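Local coordinates for protein ORF10 (PDB 6RIW) that probably condenses acyl chains during polyunsaturated fatty acid synthesis, this chain forming the ketosynthase-chain length factor part of the larger synthase, at residues E467-G473 against I748-S754. Numbering follows the deposited sequence.
Sequences EPLAIIG and IVVKPSS
Leu469-Gly473 and Ile748-Pro752 run as neighbouring antiparallel strands, their axes approaching to 4.5 Å at 142°, in the second thiolase-fold unit of the didomain, presumably the chain length factor. Ala470 and Lys751 form a hydrogen-bonded pair, with Ala470 N reaching Lys751 O at 2.8 Å and Lys751 N returning to Ala470 O. Farther along, Ile472 N donates to Val749 O while Val749 N meets Gly473 O; Val749 is thus bonded to both Ile472 and Gly473, and with psi of Ile472 at -3° this is consistent with a beta bulge. Gly473 N is buried there without a partner.

Ile471 and Val750 occupy one face, where CG1 of Ile471 lies 4.2 Å from CG1 of Val750; helix 841-854 packs on Ile471. On the face of Val749 and Lys751, CG1 of Val749, anti to its backbone N (chi1 175°), comes within 3.8 Å of CG1 of Ile472, whose end swings in there. Ile472 CD1 rests against the aliphatic shaft of Lys751, 3.8 Å from its CD, before that extended chain leads its amine away.

Beyond the strand pairing, Ser753 N bonds to Pro468 O at 3.0 Å, while Ser753 OG is bound by Arg764. The extended Glu467 chain carries its carboxylate across Pro752 CB to the 3-10 turn. With an alanine in place of Glu467, the amide and hydroxyl of Ser754 would probably lose their shared acceptor. Two donors grip Glu467 OE2: Ser754 N arrives nearly along the C-O axis at 3.2 Å, and Ser754 OG takes the syn lone pair at 2.9 Å.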
ATOM      1  N   GLU A 467     -24.936  10.502   2.799  1.00 25.84           N
ATOM      2  CA  GLU A 467     -26.089   9.628   2.961  1.00 24.88           C
ATOM      3  C   GLU A 467     -25.602   8.270   3.433  1.00 19.44           C
ATOM      4  O   GLU A 467     -24.452   7.896   3.178  1.00 21.37           O
ATOM      5  CB  GLU A 467     -26.895   9.418   1.666  1.00 27.87           C
ATOM      6  CG  GLU A 467     -26.842  10.506   0.624  1.00 28.60           C
ATOM      7  CD  GLU A 467     -27.494  10.058  -0.682  1.00 29.60           C
ATOM      8  OE1 GLU A 467     -27.171  10.637  -1.748  1.00 36.09           O
ATOM      9  OE2 GLU A 467     -28.303   9.104  -0.626  1.00 27.01           O
ATOM     10  N   PRO A 468     -26.462   7.492   4.098  1.00 21.29           N
ATOM     11  CA  PRO A 468     -26.112   6.091   4.365  1.00 18.99           C
ATOM     12  C   PRO A 468     -25.731   5.374   3.080  1.00 20.26           C
ATOM     13  O   PRO A 468     -26.172   5.724   1.980  1.00 18.32           O
ATOM     14  CB  PRO A 468     -27.394   5.502   4.971  1.00 20.96           C
ATOM     15  CG  PRO A 468     -28.080   6.678   5.593  1.00 22.42           C
ATOM     16  CD  PRO A 468     -27.761   7.854   4.695  1.00 22.70           C
ATOM     17  N   LEU A 469     -24.886   4.367   3.229  1.00 15.44           N
ATOM     18  CA  LEU A 469     -24.464   3.540   2.110  1.00 15.43           C
ATOM     19  C   LEU A 469     -25.302   2.278   2.102  1.00 16.40           C
ATOM     20  O   LEU A 469     -25.463   1.644   3.143  1.00 19.69           O
ATOM     21  CB  LEU A 469     -22.986   3.174   2.246  1.00 14.86           C
ATOM     22  CG  LEU A 469     -21.978   4.306   2.088  1.00 18.21           C
ATOM     23  CD1 LEU A 469     -20.630   3.823   2.599  1.00 20.60           C
ATOM     24  CD2 LEU A 469     -21.887   4.691   0.624  1.00 21.98           C
ATOM     25  N   ALA A 470     -25.794   1.885   0.936  1.00 12.42           N
ATOM     26  CA  ALA A 470     -26.493   0.618   0.810  1.00 13.97           C
ATOM     27  C   ALA A 470     -25.532  -0.453   0.315  1.00 13.01           C
ATOM     28  O   ALA A 470     -24.857  -0.253  -0.689  1.00 13.60           O
ATOM     29  CB  ALA A 470     -27.673   0.750  -0.158  1.00 16.43           C
ATOM     30  N   ILE A 471     -25.483  -1.593   1.000  1.00 11.33           N
ATOM     31  CA  ILE A 471     -24.708  -2.743   0.529  1.00 11.32           C
ATOM     32  C   ILE A 471     -25.595  -3.553  -0.410  1.00 13.69           C
ATOM     33  O   ILE A 471     -26.628  -4.076   0.021  1.00 15.01           O
ATOM     34  CB  ILE A 471     -24.227  -3.618   1.703  1.00 12.05           C
ATOM     35  CG1 ILE A 471     -23.404  -2.809   2.699  1.00 11.70           C
ATOM     36  CG2 ILE A 471     -23.462  -4.841   1.170  1.00 11.92           C
ATOM     37  CD1 ILE A 471     -23.113  -3.516   4.072  1.00 12.82           C
ATOM     38  N   ILE A 472     -25.210  -3.643  -1.685  1.00 12.34           N
ATOM     39  CA  ILE A 472     -26.039  -4.278  -2.709  1.00 14.33           C
ATOM     40  C   ILE A 472     -25.372  -5.482  -3.354  1.00 14.72           C
ATOM     41  O   ILE A 472     -26.005  -6.162  -4.176  1.00 12.63           O
ATOM     42  CB  ILE A 472     -26.456  -3.265  -3.797  1.00 13.38           C
ATOM     43  CG1 ILE A 472     -25.213  -2.715  -4.522  1.00 14.24           C
ATOM     44  CG2 ILE A 472     -27.188  -2.111  -3.165  1.00 13.95           C
ATOM     45  CD1 ILE A 472     -25.551  -1.810  -5.696  1.00 16.99           C
ATOM     46  N   GLY A 473     -24.135  -5.802  -3.007  1.00 13.49           N
ATOM     47  CA  GLY A 473     -23.507  -6.958  -3.595  1.00 13.17           C
ATOM     48  C   GLY A 473     -22.420  -7.394  -2.637  1.00 13.98           C
ATOM     49  O   GLY A 473     -21.798  -6.516  -2.031  1.00 12.60           O
ATOM     50  N   ILE A 748     -17.569  -6.102  -1.054  1.00 10.62           N
ATOM     51  CA  ILE A 748     -18.928  -5.574  -1.059  1.00 10.13           C
ATOM     52  C   ILE A 748     -19.006  -4.482  -2.115  1.00 12.59           C
ATOM     53  O   ILE A 748     -18.003  -3.883  -2.506  1.00 11.45           O
ATOM     54  CB  ILE A 748     -19.370  -5.008   0.316  1.00  9.65           C
ATOM     55  CG1 ILE A 748     -18.500  -3.831   0.754  1.00 11.55           C
ATOM     56  CG2 ILE A 748     -19.441  -6.114   1.365  1.00 10.80           C
ATOM     57  CD1 ILE A 748     -19.013  -3.160   2.072  1.00 14.09           C
ATOM     58  N   VAL A 749     -20.222  -4.246  -2.593  1.00 11.78           N
ATOM     59  CA  VAL A 749     -20.527  -3.140  -3.487  1.00 10.14           C
ATOM     60  C   VAL A 749     -21.447  -2.211  -2.723  1.00 13.19           C
ATOM     61  O   VAL A 749     -22.436  -2.669  -2.142  1.00 12.14           O
ATOM     62  CB  VAL A 749     -21.204  -3.616  -4.785  1.00 12.95           C
ATOM     63  CG1 VAL A 749     -21.621  -2.409  -5.624  1.00 14.26           C
ATOM     64  CG2 VAL A 749     -20.307  -4.578  -5.575  1.00 14.18           C
ATOM     65  N   VAL A 750     -21.120  -0.921  -2.706  1.00  9.68           N
ATOM     66  CA  VAL A 750     -21.934   0.067  -2.020  1.00 10.67           C
ATOM     67  C   VAL A 750     -22.347   1.159  -3.008  1.00 12.30           C
ATOM     68  O   VAL A 750     -21.610   1.521  -3.930  1.00 14.08           O
ATOM     69  CB  VAL A 750     -21.228   0.676  -0.782  1.00 10.55           C
ATOM     70  CG1 VAL A 750     -21.020  -0.388   0.307  1.00 11.44           C
ATOM     71  CG2 VAL A 750     -19.884   1.366  -1.163  1.00 13.04           C
ATOM     72  N   LYS A 751     -23.547   1.684  -2.797  1.00 13.79           N
ATOM     73  CA  LYS A 751     -24.066   2.854  -3.492  1.00 13.85           C
ATOM     74  C   LYS A 751     -24.765   3.725  -2.465  1.00 13.95           C
ATOM     75  O   LYS A 751     -25.182   3.226  -1.411  1.00 13.64           O
ATOM     76  CB  LYS A 751     -25.071   2.459  -4.585  1.00 16.05           C
ATOM     77  CG  LYS A 751     -24.464   1.985  -5.913  1.00 17.72           C
ATOM     78  CD  LYS A 751     -25.624   1.796  -6.916  1.00 21.86           C
ATOM     79  CE  LYS A 751     -25.183   1.502  -8.327  1.00 25.91           C
ATOM     80  NZ  LYS A 751     -26.403   1.327  -9.188  1.00 24.07           N
ATOM     81  N   PRO A 752     -24.932   5.023  -2.738  1.00 13.80           N
ATOM     82  CA  PRO A 752     -25.747   5.858  -1.843  1.00 17.67           C
ATOM     83  C   PRO A 752     -27.152   5.282  -1.722  1.00 14.84           C
ATOM     84  O   PRO A 752     -27.701   4.747  -2.688  1.00 15.02           O
ATOM     85  CB  PRO A 752     -25.760   7.231  -2.530  1.00 19.87           C
ATOM     86  CG  PRO A 752     -24.611   7.212  -3.472  1.00 18.83           C
ATOM     87  CD  PRO A 752     -24.468   5.775  -3.916  1.00 16.54           C
ATOM     88  N   SER A 753     -27.715   5.356  -0.508  1.00 13.32           N
ATOM     89  CA  SER A 753     -29.020   4.730  -0.282  1.00 17.91           C
ATOM     90  C   SER A 753     -30.094   5.284  -1.225  1.00 18.03           C
ATOM     91  O   SER A 753     -31.025   4.560  -1.611  1.00 20.55           O
ATOM     92  CB  SER A 753     -29.433   4.918   1.182  1.00 20.94           C
ATOM     93  OG  SER A 753     -30.815   4.685   1.346  1.00 34.39           O
ATOM     94  N   SER A 754     -29.980   6.548  -1.630  1.00 16.67           N
ATOM     95  CA  SER A 754     -31.015   7.114  -2.492  1.00 15.72           C
ATOM     96  C   SER A 754     -30.982   6.576  -3.919  1.00 16.03           C
ATOM     97  O   SER A 754     -31.946   6.805  -4.662  1.00 16.72           O
ATOM     98  CB  SER A 754     -30.882   8.632  -2.526  1.00 16.61           C
ATOM     99  OG  SER A 754     -29.653   8.967  -3.140  1.00 18.99           O
TER